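Local coordinates for protein arabinan-endo 1,5-alpha-l-arabinase (Bacillus subtilis, PDB 1UV4) that cleaves internal alpha-1,5-linked arabinofuranosyl bonds of linear 1,5-alpha-L-arabinan and branched sugar beet arabinan during plant cell-wall degradation, with one calcium ion bound per subunit, at residues N9-D14 with G36-K41; N72-D77 with S90-G95; N130-E135 with F148-S153. All blocks are in the same frame, centred on the assembly; numbering follows the deposited sequence.

The three contacts follow one another along the chain and sit on successive blades of the five-bladed beta-propeller of glycoside hydrolase family 43. Interaction 1 joins the entry into the blade that begins with strand 16-20 to its third strand, 37-42; interaction 2 lies at the start of the hairpin 74-81/84-91, and interaction 3 at the matching place in the blade that begins with strand 135-138. Centres of interactions 1 and 2 are about 13 Å apart, those of 2 and 3 about 10 Å, those of 1 and 3 about 20 Å. Gly36 meets Gln73 and Ser90 meets Asp133 between neighbouring blades, while Asp77 and Glu135 share the calcium ion, so catalytic and metal-binding residues of separate blades converge.

Interaction 1. Residues N9-D14 with G36-K41; sequences NELLHD and GLRVLK
Arg38 stretches from a blade strand of the five-bladed beta-propeller to the chain that enters this blade, and its guanidinium meets Leu11 and Glu10 there. CG lies anti to the backbone N (chi1 -177°) and the side chain stays extended to NE, which carries NE across to the 9-14 segment; a turn at chi4 (92°) then sets the guanidinium. The group approaches side-on, presenting NE and NH2 to one oxygen: NE of Arg38 is 2.8 Å from Leu11 O, and NH2 of Arg38 lies 2.9 Å from the same Leu11 O. That oxygen sits at the guanidinium edge, in its plane; NH2 arrives on a carbonyl lone pair, whereas NE is tilted from the carbonyl plane. Two bonds to one acceptor fix the rotation of the flat group.

Glu10 crosses the arginine at about a right angle, its carboxylate plane turned 61° from the guanidinium. The resulting salt bridge, Glu10 OE1 to Arg38 NH2 at 3.0 Å, is bent and weak as a hydrogen bond, but it brings a carboxylate up to the arginine charge, which should favour the charged form. Strand 49-54 adds Val50, which touches both partners.

Beneath the polar grip the contact is apolar. Leu12 crosses the arginine shaft obliquely, CD1 lying 3.8 Å from Arg38 CG. From this packing the chain runs on to Asp14, the inferred proton acceptor, whose OD2 is hydrogen-bonded to Thr29. Leu40 spreads its two branches: CD2 lies over one face of the guanidinium, offset toward the rim, and CD1 meets Leu12 tip to tip, 4.0 Å from Leu12 CD2.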
loop_
_atom_site.group_PDB
_atom_site.type_symbol
_atom_site.label_atom_id
_atom_site.label_comp_id
_atom_site.label_asym_id
_atom_site.label_seq_id
_atom_site.Cartn_x
_atom_site.Cartn_y
_atom_site.Cartn_z
ATOM N N ASN A 9 -15.859 4.046 -11.355
ATOM C CA ASN A 9 -16.892 5.011 -11.054
ATOM C C ASN A 9 -16.717 5.643 -9.662
ATOM O O ASN A 9 -16.764 6.877 -9.454
ATOM C CB ASN A 9 -18.261 4.274 -11.214
ATOM C CG ASN A 9 -18.421 2.971 -10.316
ATOM O OD1 ASN A 9 -17.497 2.123 -10.173
ATOM N ND2 ASN A 9 -19.637 2.804 -9.762
ATOM N N GLU A 10 -16.458 4.771 -8.718
ATOM C CA GLU A 10 -16.356 5.133 -7.323
ATOM C C GLU A 10 -14.977 5.640 -6.962
ATOM O O GLU A 10 -13.948 5.181 -7.459
ATOM C CB GLU A 10 -16.701 3.932 -6.429
ATOM C CG GLU A 10 -18.165 3.576 -6.411
ATOM C CD GLU A 10 -19.048 4.561 -5.658
ATOM O OE1 GLU A 10 -18.547 5.455 -4.926
ATOM O OE2 GLU A 10 -20.295 4.424 -5.756
ATOM N N LEU A 11 -14.982 6.590 -6.050
ATOM C CA LEU A 11 -13.776 7.120 -5.464
ATOM C C LEU A 11 -13.033 5.991 -4.732
ATOM O O LEU A 11 -13.638 5.184 -4.037
ATOM C CB LEU A 11 -14.170 8.194 -4.424
ATOM C CG LEU A 11 -13.115 8.937 -3.603
ATOM C CD1 LEU A 11 -13.661 10.255 -3.131
ATOM C CD2 LEU A 11 -12.550 8.145 -2.430
ATOM N N LEU A 12 -11.714 5.915 -4.883
ATOM C CA LEU A 12 -10.916 5.069 -4.018
ATOM C C LEU A 12 -9.501 5.601 -3.961
ATOM O O LEU A 12 -8.979 5.993 -4.963
ATOM C CB LEU A 12 -10.891 3.576 -4.477
ATOM C CG LEU A 12 -10.496 2.594 -3.399
ATOM C CD1 LEU A 12 -11.417 2.558 -2.201
ATOM C CD2 LEU A 12 -10.435 1.194 -4.059
ATOM N N HIS A 13 -8.925 5.597 -2.763
ATOM C CA HIS A 13 -7.571 6.092 -2.542
ATOM C C HIS A 13 -6.787 5.023 -1.775
ATOM O O HIS A 13 -7.291 4.389 -0.863
ATOM C CB HIS A 13 -7.669 7.389 -1.670
ATOM C CG HIS A 13 -6.408 8.192 -1.600
ATOM N ND1 HIS A 13 -5.968 8.737 -0.418
ATOM C CD2 HIS A 13 -5.508 8.552 -2.541
ATOM C CE1 HIS A 13 -4.840 9.390 -0.637
ATOM N NE2 HIS A 13 -4.533 9.288 -1.912
ATOM N N ASP A 14 -5.541 4.840 -2.163
ATOM C CA ASP A 14 -4.620 3.854 -1.512
ATOM C C ASP A 14 -5.175 2.444 -1.611
ATOM O O ASP A 14 -5.354 1.779 -0.593
ATOM C CB ASP A 14 -4.281 4.213 -0.071
ATOM C CG ASP A 14 -3.923 5.678 0.117
ATOM O OD1 ASP A 14 -3.064 6.200 -0.633
ATOM O OD2 ASP A 14 -4.441 6.418 1.015
ATOM N N GLY A 36 -13.124 4.215 9.777
ATOM C CA GLY A 36 -12.719 2.935 9.246
ATOM C C GLY A 36 -12.107 2.915 7.867
ATOM O O GLY A 36 -11.442 3.879 7.447
ATOM N N LEU A 37 -12.299 1.776 7.209
ATOM C CA LEU A 37 -11.709 1.448 5.919
ATOM C C LEU A 37 -12.816 1.278 4.895
ATOM O O LEU A 37 -13.841 0.627 5.161
ATOM C CB LEU A 37 -10.916 0.161 5.971
ATOM C CG LEU A 37 -9.716 0.240 6.873
ATOM C CD1 LEU A 37 -9.211 -1.177 7.195
ATOM C CD2 LEU A 37 -8.654 1.095 6.253
ATOM N N ARG A 38 -12.584 1.822 3.698
ATOM C CA ARG A 38 -13.519 1.773 2.573
ATOM C C ARG A 38 -13.444 0.447 1.854
ATOM O O ARG A 38 -12.337 -0.082 1.585
ATOM C CB ARG A 38 -13.172 2.879 1.627
ATOM C CG ARG A 38 -14.087 3.039 0.408
ATOM C CD ARG A 38 -14.061 4.407 -0.156
ATOM N NE ARG A 38 -14.675 4.653 -1.462
ATOM C CZ ARG A 38 -15.921 5.029 -1.649
ATOM N NH1 ARG A 38 -16.770 5.122 -0.637
ATOM N NH2 ARG A 38 -16.314 5.332 -2.871
ATOM N N VAL A 39 -14.630 -0.107 1.567
ATOM C CA VAL A 39 -14.753 -1.422 0.907
ATOM C C VAL A 39 -15.687 -1.303 -0.305
ATOM O O VAL A 39 -16.820 -0.838 -0.183
ATOM C CB VAL A 39 -15.337 -2.501 1.855
ATOM C CG1 VAL A 39 -15.437 -3.830 1.127
ATOM C CG2 VAL A 39 -14.469 -2.626 3.143
ATOM N N LEU A 40 -15.179 -1.745 -1.455
ATOM C CA LEU A 40 -15.917 -1.804 -2.699
ATOM C C LEU A 40 -16.003 -3.261 -3.191
ATOM O O LEU A 40 -15.115 -4.036 -2.966
ATOM C CB LEU A 40 -15.229 -0.993 -3.788
ATOM C CG LEU A 40 -14.913 0.482 -3.508
ATOM C CD1 LEU A 40 -14.345 1.064 -4.818
ATOM C CD2 LEU A 40 -16.131 1.233 -3.108
ATOM N N LYS A 41 -17.100 -3.596 -3.838
ATOM C CA LYS A 41 -17.347 -4.936 -4.391
ATOM C C LYS A 41 -17.772 -4.823 -5.857
ATOM O O LYS A 41 -18.508 -3.904 -6.237
ATOM C CB LYS A 41 -18.440 -5.624 -3.617
ATOM C CG LYS A 41 -18.747 -7.073 -4.005
ATOM C CD LYS A 41 -19.887 -7.597 -3.162
ATOM C CE LYS A 41 -20.255 -9.034 -3.530
ATOM N NZ LYS A 41 -21.420 -9.492 -2.732
#

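Interaction 2. Residues N72-D77 with S90-G95; sequences NQWAPD and SVSSFG. With CA (calcium ion), chain D.
Trp74 and Phe94 lie with their rings almost parallel, planes 10° apart, yet slid so far that they barely overlap: the centroid of the six-membered ring of Trp74 is 5.5 Å from that of Phe94. Their closest approach is Trp74 CZ2 to Phe94 CD1, 3.5 Å. One face of the indole receives a CH-pi contact from Ser92, whose CB stands 3.8 Å from the centroid of the Trp74 six-membered ring, while the Ser92 hydroxyl is hydrogen-bonded to Ser99.

Behind the rings, at the open end of the hairpin of strands 74-81 and 84-91, Trp74 and Ser90 form an antiparallel hydrogen-bonded pair. Trp74 N donates to Ser90 O at 2.9 Å, and Ser90 N returns a bond to Trp74 O. Trp74 O takes a second bond from the Ser90 hydroxyl, Ser90 OG to Trp74 O 2.9 Å, arriving from above the carbonyl plane. A water accepts from Ser92 N and Gln73 NE2 and can donate to Asn72 O, joining the two segments just beyond the paired strand residues.

Farther along, Asp77 OD1 binds the calcium ion at 2.3 Å, beside Glu135 and Asp257. With its proton committed to Trp74 O, Ser90 OG can accept from Asp133 N, so the hairpin is tied through one hydroxyl to the backbone of a residue inferred to tune the proton donor Glu185.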
loop_
_atom_site.group_PDB
_atom_site.type_symbol
_atom_site.label_atom_id
_atom_site.label_comp_id
_atom_site.label_asym_id
_atom_site.label_seq_id
_atom_site.Cartn_x
_atom_site.Cartn_y
_atom_site.Cartn_z
ATOM N N ASN A 72 -10.766 8.146 10.070
ATOM C CA ASN A 72 -10.620 7.205 8.978
ATOM C C ASN A 72 -9.294 6.496 9.110
ATOM O O ASN A 72 -8.254 7.089 9.453
ATOM C CB ASN A 72 -10.764 7.892 7.589
ATOM C CG ASN A 72 -9.625 8.883 7.224
ATOM O OD1 ASN A 72 -9.258 8.998 6.034
ATOM N ND2 ASN A 72 -9.150 9.655 8.200
ATOM N N GLN A 73 -9.289 5.190 8.844
ATOM C CA GLN A 73 -8.021 4.449 8.793
ATOM C C GLN A 73 -7.511 4.384 7.339
ATOM O O GLN A 73 -8.250 4.645 6.407
ATOM C CB GLN A 73 -8.120 3.048 9.392
ATOM C CG GLN A 73 -8.131 3.092 10.946
ATOM C CD GLN A 73 -9.335 3.804 11.494
ATOM O OE1 GLN A 73 -10.487 3.401 11.318
ATOM N NE2 GLN A 73 -9.091 4.909 12.178
ATOM N N TRP A 74 -6.208 4.138 7.173
ATOM C CA TRP A 74 -5.575 4.389 5.878
ATOM C C TRP A 74 -4.868 3.187 5.282
ATOM O O TRP A 74 -4.286 2.359 5.977
ATOM C CB TRP A 74 -4.488 5.503 5.925
ATOM C CG TRP A 74 -4.815 6.778 6.611
ATOM C CD1 TRP A 74 -6.033 7.229 7.048
ATOM C CD2 TRP A 74 -3.870 7.748 7.012
ATOM N NE1 TRP A 74 -5.897 8.451 7.674
ATOM C CE2 TRP A 74 -4.575 8.783 7.669
ATOM C CE3 TRP A 74 -2.482 7.861 6.882
ATOM C CZ2 TRP A 74 -3.941 9.915 8.172
ATOM C CZ3 TRP A 74 -1.873 9.019 7.393
ATOM C CH2 TRP A 74 -2.598 9.993 8.019
ATOM N N ALA A 75 -4.889 3.129 3.961
ATOM C CA ALA A 75 -3.947 2.319 3.192
ATOM C C ALA A 75 -3.932 0.842 3.590
ATOM O O ALA A 75 -2.945 0.285 4.005
ATOM C CB ALA A 75 -2.569 2.963 3.246
ATOM N N PRO A 76 -5.102 0.217 3.458
ATOM C CA PRO A 76 -5.220 -1.207 3.765
ATOM C C PRO A 76 -4.409 -2.063 2.807
ATOM O O PRO A 76 -4.125 -1.692 1.675
ATOM C CB PRO A 76 -6.710 -1.438 3.653
ATOM C CG PRO A 76 -7.114 -0.529 2.625
ATOM C CD PRO A 76 -6.345 0.781 2.916
ATOM N N ASP A 77 -4.082 -3.249 3.295
ATOM C CA ASP A 77 -3.398 -4.221 2.497
ATOM C C ASP A 77 -3.910 -5.593 2.866
ATOM O O ASP A 77 -4.070 -5.848 4.036
ATOM C CB ASP A 77 -1.889 -4.100 2.681
ATOM C CG ASP A 77 -1.168 -4.997 1.769
ATOM O OD1 ASP A 77 -1.099 -4.697 0.521
ATOM O OD2 ASP A 77 -0.640 -6.102 2.136
ATOM N N SER A 90 -3.544 1.264 8.567
ATOM C CA SER A 90 -2.806 2.342 9.223
ATOM C C SER A 90 -3.743 3.177 10.089
ATOM O O SER A 90 -4.868 3.517 9.678
ATOM C CB SER A 90 -2.155 3.313 8.209
ATOM O OG SER A 90 -1.612 2.633 7.110
ATOM N N VAL A 91 -3.286 3.507 11.305
ATOM C CA VAL A 91 -3.973 4.421 12.192
ATOM C C VAL A 91 -3.058 5.647 12.359
ATOM O O VAL A 91 -1.942 5.491 12.780
ATOM C CB VAL A 91 -4.161 3.750 13.576
ATOM C CG1 VAL A 91 -4.819 4.698 14.532
ATOM C CG2 VAL A 91 -4.911 2.438 13.441
ATOM N N SER A 92 -3.525 6.837 12.018
ATOM C CA SER A 92 -2.618 7.987 12.048
ATOM C C SER A 92 -3.422 9.258 12.033
ATOM O O SER A 92 -4.642 9.255 12.189
ATOM C CB SER A 92 -1.706 7.860 10.819
ATOM O OG SER A 92 -0.686 8.841 10.797
ATOM N N SER A 93 -2.721 10.397 11.950
ATOM C CA SER A 93 -3.341 11.707 11.715
ATOM C C SER A 93 -2.520 12.444 10.657
ATOM O O SER A 93 -1.323 12.234 10.541
ATOM C CB SER A 93 -3.447 12.532 12.994
ATOM O OG SER A 93 -2.202 12.790 13.556
ATOM N N PHE A 94 -3.214 13.190 9.829
ATOM C CA PHE A 94 -2.597 13.820 8.665
ATOM C C PHE A 94 -1.296 14.563 8.993
ATOM O O PHE A 94 -1.296 15.487 9.831
ATOM C CB PHE A 94 -3.569 14.784 8.013
ATOM C CG PHE A 94 -4.889 14.147 7.562
ATOM C CD1 PHE A 94 -4.919 12.996 6.788
ATOM C CD2 PHE A 94 -6.103 14.736 7.921
ATOM C CE1 PHE A 94 -6.117 12.437 6.399
ATOM C CE2 PHE A 94 -7.317 14.156 7.532
ATOM C CZ PHE A 94 -7.308 13.007 6.774
ATOM N N GLY A 95 -0.219 14.159 8.313
ATOM C CA GLY A 95 1.071 14.824 8.465
ATOM C C GLY A 95 1.963 14.285 9.573
ATOM O O GLY A 95 3.107 14.667 9.660
HETATM CA CA CA D . -0.409 -5.713 -1.414
HETATM O O HOH W 1 -6.599 6.659 11.698
HETATM O O HOH W 2 0.062 -7.577 0.096
HETATM O O HOH W 3 1.097 -6.738 -2.888
HETATM O O HOH W 4 -1.455 -7.541 -3.159
HETATM O O HOH W 5 -2.471 -6.783 -1.391
#

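Interaction 3. Residues N130-E135 with F148-S153; sequences NAIDPE and FGSFWS. With CA (calcium ion), chain D.
Phe148, the last residue of strand 144-148 in its propeller blade, meets the 130-135 loop with both backbone and ring. Phe148 CA makes a CH...O contact of 3.5 Å with Asp133 O, and CB lies against Ile132 O. The ring, turned by chi2 of -90°, presents its edge to Asn130 O, which lies in the ring plane 3.6 Å from CD2 of Phe148.

Gly149 follows with the direct backbone hydrogen bond, Gly149 N to Ile132 O at 2.9 Å, nearly along the C=O axis. Gly149 CA points a hydrogen almost straight at Asn130 O (3.4 Å, 172° at the hydrogen). Backbone angles here call for glycine, since a side chain would be jammed against the carbonyl O of Phe148.

Ser150 presses CB against the end of Ile132, 3.5 Å from CD1 of Ile132 and tighter than usual. The backbone N of Ser150 shares a water with Asn130 N, and Phe151 O can accept from that water. Trp152 then comes back to Asn130, their amide and ring planes 78° apart, with CZ3 of Trp152 3.8 Å from ND2 of Asn130; OD1 of this asparagine is hydrogen-bonded to Ser99 OG.

Both segments carry residues that, by similarity, bind substrate. Glu135 OE1 is one of the calcium ligands, 2.4 Å from the ion. The Gly149-Ile132 bond and the shared water join the two loops next to Asp133, whose side chain lies beside Glu185, consistent with its inferred part in orienting that proton donor and modulating its pKa.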
loop_
_atom_site.group_PDB
_atom_site.type_symbol
_atom_site.label_atom_id
_atom_site.label_comp_id
_atom_site.label_asym_id
_atom_site.label_seq_id
_atom_site.Cartn_x
_atom_site.Cartn_y
_atom_site.Cartn_z
ATOM N N ASN A 130 7.656 6.599 9.442
ATOM C CA ASN A 130 6.218 6.681 9.721
ATOM C C ASN A 130 5.604 5.311 9.477
ATOM O O ASN A 130 5.680 4.762 8.378
ATOM C CB ASN A 130 5.563 7.723 8.820
ATOM C CG ASN A 130 4.134 8.020 9.203
ATOM O OD1 ASN A 130 3.666 7.653 10.278
ATOM N ND2 ASN A 130 3.444 8.820 8.356
ATOM N N ALA A 131 4.983 4.765 10.518
ATOM C CA ALA A 131 4.359 3.440 10.447
ATOM C C ALA A 131 2.957 3.494 9.849
ATOM O O ALA A 131 1.946 3.322 10.533
ATOM C CB ALA A 131 4.285 2.782 11.843
ATOM N N ILE A 132 2.960 3.735 8.543
ATOM C CA ILE A 132 1.785 3.645 7.711
ATOM C C ILE A 132 2.113 2.937 6.396
ATOM O O ILE A 132 3.259 2.663 6.055
ATOM C CB ILE A 132 1.149 5.043 7.451
ATOM C CG1 ILE A 132 1.985 5.879 6.498
ATOM C CG2 ILE A 132 0.900 5.785 8.750
ATOM C CD1 ILE A 132 1.336 7.133 6.028
ATOM N N ASP A 133 1.064 2.664 5.648
ATOM C CA ASP A 133 1.156 2.120 4.299
ATOM C C ASP A 133 1.751 0.705 4.244
ATOM O O ASP A 133 2.716 0.443 3.518
ATOM C CB ASP A 133 1.902 3.012 3.313
ATOM C CG ASP A 133 1.272 4.347 3.125
ATOM O OD1 ASP A 133 0.138 4.647 3.588
ATOM O OD2 ASP A 133 1.911 5.219 2.475
ATOM N N PRO A 134 1.172 -0.234 5.016
ATOM C CA PRO A 134 1.712 -1.610 5.041
ATOM C C PRO A 134 1.580 -2.372 3.755
ATOM O O PRO A 134 0.633 -2.171 3.005
ATOM C CB PRO A 134 0.851 -2.296 6.095
ATOM C CG PRO A 134 -0.449 -1.486 6.130
ATOM C CD PRO A 134 -0.034 -0.099 5.860
ATOM N N GLU A 135 2.498 -3.302 3.553
ATOM C CA GLU A 135 2.487 -4.213 2.436
ATOM C C GLU A 135 2.990 -5.569 2.913
ATOM O O GLU A 135 4.138 -5.701 3.292
ATOM C CB GLU A 135 3.419 -3.663 1.343
ATOM C CG GLU A 135 3.931 -4.643 0.317
ATOM C CD GLU A 135 2.892 -5.139 -0.658
ATOM O OE1 GLU A 135 1.669 -4.994 -0.391
ATOM O OE2 GLU A 135 3.268 -5.697 -1.738
ATOM N N PHE A 148 6.713 -1.050 4.731
ATOM C CA PHE A 148 5.878 0.100 5.065
ATOM C C PHE A 148 6.683 1.375 4.977
ATOM O O PHE A 148 7.867 1.386 4.797
ATOM C CB PHE A 148 5.244 -0.046 6.458
ATOM C CG PHE A 148 6.240 0.025 7.595
ATOM C CD1 PHE A 148 6.851 -1.128 8.056
ATOM C CD2 PHE A 148 6.599 1.237 8.153
ATOM C CE1 PHE A 148 7.747 -1.073 9.063
ATOM C CE2 PHE A 148 7.528 1.297 9.181
ATOM C CZ PHE A 148 8.099 0.131 9.638
ATOM N N GLY A 149 5.979 2.480 5.065
ATOM C CA GLY A 149 6.578 3.804 5.217
ATOM C C GLY A 149 5.974 4.910 4.383
ATOM O O GLY A 149 5.286 4.699 3.395
ATOM N N SER A 150 6.299 6.132 4.788
ATOM C CA SER A 150 5.881 7.369 4.164
ATOM C C SER A 150 6.684 8.506 4.766
ATOM O O SER A 150 6.595 8.760 5.974
ATOM C CB SER A 150 4.415 7.605 4.434
ATOM O OG SER A 150 3.962 8.816 3.851
ATOM N N PHE A 151 7.440 9.190 3.928
ATOM C CA PHE A 151 8.208 10.384 4.319
ATOM C C PHE A 151 9.265 10.048 5.365
ATOM O O PHE A 151 9.591 8.872 5.577
ATOM C CB PHE A 151 7.274 11.566 4.688
ATOM C CG PHE A 151 6.772 12.313 3.501
ATOM C CD1 PHE A 151 5.712 11.840 2.754
ATOM C CD2 PHE A 151 7.437 13.449 3.055
ATOM C CE1 PHE A 151 5.264 12.550 1.650
ATOM C CE2 PHE A 151 6.981 14.170 1.938
ATOM C CZ PHE A 151 5.903 13.705 1.239
ATOM N N TRP A 152 9.894 11.067 5.920
ATOM C CA TRP A 152 11.054 10.877 6.794
ATOM C C TRP A 152 12.108 10.038 6.059
ATOM O O TRP A 152 12.378 10.395 4.909
ATOM C CB TRP A 152 10.651 10.396 8.166
ATOM C CG TRP A 152 9.871 11.433 8.957
ATOM C CD1 TRP A 152 10.382 12.379 9.809
ATOM C CD2 TRP A 152 8.454 11.669 8.916
ATOM N NE1 TRP A 152 9.365 13.172 10.315
ATOM C CE2 TRP A 152 8.177 12.720 9.804
ATOM C CE3 TRP A 152 7.374 11.056 8.257
ATOM C CZ2 TRP A 152 6.881 13.212 10.024
ATOM C CZ3 TRP A 152 6.105 11.559 8.461
ATOM C CH2 TRP A 152 5.859 12.606 9.337
ATOM N N SER A 153 12.686 8.999 6.668
ATOM C CA SER A 153 13.789 8.264 6.011
ATOM C C SER A 153 13.242 7.172 5.073
ATOM O O SER A 153 14.050 6.404 4.522
ATOM C CB SER A 153 14.771 7.678 7.037
ATOM O OG SER A 153 14.242 6.590 7.747
HETATM CA CA CA D . -0.409 -5.713 -1.414
HETATM O O HOH W 6 8.660 6.422 6.705
HETATM O O HOH W 3 1.097 -6.738 -2.888
HETATM O O HOH W 2 0.062 -7.577 0.096
HETATM O O HOH W 4 -1.455 -7.541 -3.159
HETATM O O HOH W 5 -2.471 -6.783 -1.391
#